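Local coordinates for fiber protein 2 (Fowl adenovirus 1, PDB 2VTW) that probably forms the short fibre spikes of the capsid vertices as a homotrimer, its C-terminal head domain attaching the virion to a host receptor, at residues P136-G140 with S141-G145. Sequence-based numbering, arbitrary orientation.
Sequences PIFTG and SLNTG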
ATOM      1  N   PRO A 136      -5.720  -7.092 -14.001  1.00 18.64           N
ATOM      2  CA  PRO A 136      -7.169  -7.081 -14.120  1.00 19.83           C
ATOM      3  C   PRO A 136      -7.743  -8.394 -14.668  1.00 20.97           C
ATOM      4  O   PRO A 136      -7.000  -9.273 -15.117  1.00 20.43           O
ATOM      5  CB  PRO A 136      -7.405  -5.979 -15.139  1.00 19.23           C
ATOM      6  CG  PRO A 136      -6.268  -6.096 -16.054  1.00 19.47           C
ATOM      7  CD  PRO A 136      -5.081  -6.581 -15.231  1.00 19.21           C
ATOM      8  N   ILE A 137      -9.069  -8.462 -14.672  1.00 22.97           N
ATOM      9  CA  ILE A 137      -9.843  -9.578 -15.209  1.00 24.62           C
ATOM     10  C   ILE A 137     -10.451  -9.170 -16.578  1.00 25.84           C
ATOM     11  O   ILE A 137     -10.999  -8.063 -16.713  1.00 25.13           O
ATOM     12  CB  ILE A 137     -10.994  -9.916 -14.250  1.00 24.97           C
ATOM     13  CG1 ILE A 137     -10.609 -11.044 -13.282  1.00 26.73           C
ATOM     14  CG2 ILE A 137     -12.217 -10.366 -15.028  1.00 27.92           C
ATOM     15  CD1 ILE A 137     -11.133 -12.406 -13.696  1.00 25.65           C
ATOM     16  N   PHE A 138     -10.381 -10.061 -17.568  1.00 26.80           N
ATOM     17  CA  PHE A 138     -11.014  -9.830 -18.869  1.00 27.75           C
ATOM     18  C   PHE A 138     -12.163 -10.778 -19.155  1.00 28.45           C
ATOM     19  O   PHE A 138     -12.291 -11.844 -18.549  1.00 28.87           O
ATOM     20  CB  PHE A 138     -10.044 -10.010 -20.033  1.00 28.72           C
ATOM     21  CG  PHE A 138      -8.715  -9.403 -19.816  1.00 29.37           C
ATOM     22  CD1 PHE A 138      -8.602  -8.081 -19.474  1.00 30.41           C
ATOM     23  CD2 PHE A 138      -7.563 -10.157 -19.983  1.00 30.50           C
ATOM     24  CE1 PHE A 138      -7.354  -7.514 -19.261  1.00 31.53           C
ATOM     25  CE2 PHE A 138      -6.307  -9.595 -19.768  1.00 30.23           C
ATOM     26  CZ  PHE A 138      -6.202  -8.274 -19.399  1.00 29.71           C
ATOM     27  N   THR A 139     -12.989 -10.345 -20.109  1.00 29.15           N
ATOM     28  CA  THR A 139     -13.872 -11.206 -20.894  1.00 28.85           C
ATOM     29  C   THR A 139     -13.731 -10.776 -22.371  1.00 28.92           C
ATOM     30  O   THR A 139     -13.180  -9.711 -22.682  1.00 28.36           O
ATOM     31  CB  THR A 139     -15.356 -11.149 -20.414  1.00 29.44           C
ATOM     32  OG1 THR A 139     -15.947  -9.882 -20.746  1.00 29.74           O
ATOM     33  CG2 THR A 139     -15.468 -11.413 -18.889  1.00 29.20           C
ATOM     34  N   GLY A 140     -14.197 -11.621 -23.285  1.00 28.95           N
ATOM     35  CA  GLY A 140     -14.080 -11.343 -24.718  1.00 28.76           C
ATOM     36  C   GLY A 140     -12.649 -11.470 -25.197  1.00 29.04           C
ATOM     37  O   GLY A 140     -11.848 -12.164 -24.589  1.00 29.24           O
ATOM     38  N   SER A 141     -12.332 -10.795 -26.292  1.00 29.10           N
ATOM     39  CA  SER A 141     -10.978 -10.782 -26.833  1.00 29.21           C
ATOM     40  C   SER A 141     -10.100  -9.666 -26.266  1.00 28.71           C
ATOM     41  O   SER A 141      -8.919  -9.605 -26.589  1.00 28.64           O
ATOM     42  CB  SER A 141     -11.015 -10.666 -28.367  1.00 29.80           C
ATOM     43  OG  SER A 141     -11.682  -9.481 -28.797  1.00 32.62           O
ATOM     44  N   LEU A 142     -10.660  -8.782 -25.440  1.00 28.09           N
ATOM     45  CA  LEU A 142      -9.864  -7.688 -24.822  1.00 28.07           C
ATOM     46  C   LEU A 142      -8.789  -8.275 -23.915  1.00 27.40           C
ATOM     47  O   LEU A 142      -9.091  -9.123 -23.084  1.00 27.69           O
ATOM     48  CB  LEU A 142     -10.761  -6.724 -24.014  1.00 27.74           C
ATOM     49  CG  LEU A 142     -10.111  -5.523 -23.298  1.00 27.96           C
ATOM     50  CD1 LEU A 142      -9.370  -4.572 -24.256  1.00 25.09           C
ATOM     51  CD2 LEU A 142     -11.169  -4.776 -22.505  1.00 28.02           C
ATOM     52  N   ASN A 143      -7.540  -7.835 -24.123  1.00 27.36           N
ATOM     53  CA  ASN A 143      -6.386  -8.231 -23.296  1.00 26.86           C
ATOM     54  C   ASN A 143      -5.422  -7.056 -23.149  1.00 26.11           C
ATOM     55  O   ASN A 143      -4.538  -6.830 -23.977  1.00 26.13           O
ATOM     56  CB  ASN A 143      -5.656  -9.469 -23.877  1.00 27.15           C
ATOM     57  CG  ASN A 143      -4.630 -10.074 -22.901  1.00 28.45           C
ATOM     58  OD1 ASN A 143      -4.057  -9.385 -22.045  1.00 30.91           O
ATOM     59  ND2 ASN A 143      -4.403 -11.371 -23.028  1.00 30.59           N
ATOM     60  N   THR A 144      -5.605  -6.308 -22.068  1.00 26.09           N
ATOM     61  CA  THR A 144      -4.735  -5.169 -21.727  1.00 25.48           C
ATOM     62  C   THR A 144      -3.388  -5.574 -21.111  1.00 24.43           C
ATOM     63  O   THR A 144      -2.485  -4.733 -20.960  1.00 23.85           O
ATOM     64  CB  THR A 144      -5.431  -4.262 -20.674  1.00 25.52           C
ATOM     65  OG1 THR A 144      -5.709  -5.027 -19.493  1.00 27.39           O
ATOM     66  CG2 THR A 144      -6.757  -3.674 -21.232  1.00 25.89           C
ATOM     67  N   GLY A 145      -3.249  -6.845 -20.747  1.00 23.46           N
ATOM     68  CA  GLY A 145      -2.139  -7.261 -19.883  1.00 23.03           C
ATOM     69  C   GLY A 145      -2.331  -6.702 -18.463  1.00 22.31           C
ATOM     70  O   GLY A 145      -3.439  -6.348 -18.066  1.00 21.61           O
TER
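Phe138 lays one face of its ring over the backbone of Asn143, a CH-pi contact in which Asn143 CA stands 3.9 Å from the ring centroid and 15° off the normal. With CG anti to the carbonyl carbon (chi1 -43°), the ring swings toward the chain that left strand 129-140 at Gly140 and doubled back. Gly140 has a positive phi, a conformation that suits glycine, and the two halves of the hairpin-like bend run nearly opposite ways. Within the turn, oxygens gather round the ring. Leu142 O approaches obliquely, 3.3 Å from Phe138 CG, and Thr144 OG1 lies close to the ring plane, 3.0 Å from Phe138 CE1. Asn143 OD1 is 3.2 Å from Phe138 CE2. The Asn143 amide is turned 45° from the ring. Asn143 OD1 also accepts the N-H of Gly145 in the carbonyl plane at 3.0 Å, the defining bond of an Asx turn, and Thr144 OG1 donates to Gly145 O. Further along, Pro136 CD lies 3.3 Å from Gly145 O. Val187 of strand 185-197 packs against Pro136, Phe138, Leu142 and Thr144, joining the connection between strands 129-140 and 147-157 to the beta-sheet of the fibre head; Ile137 instead packs on Phe128 of a second subunit. With no hydrogen bond between 136-140 and 141-145, the aromatic ring meets the turn through van der Waals and CH-pi contacts, its rim probably gaining weak C-H...O electrostatics, whereas the polar side chains help to fix the shape of the turn itself.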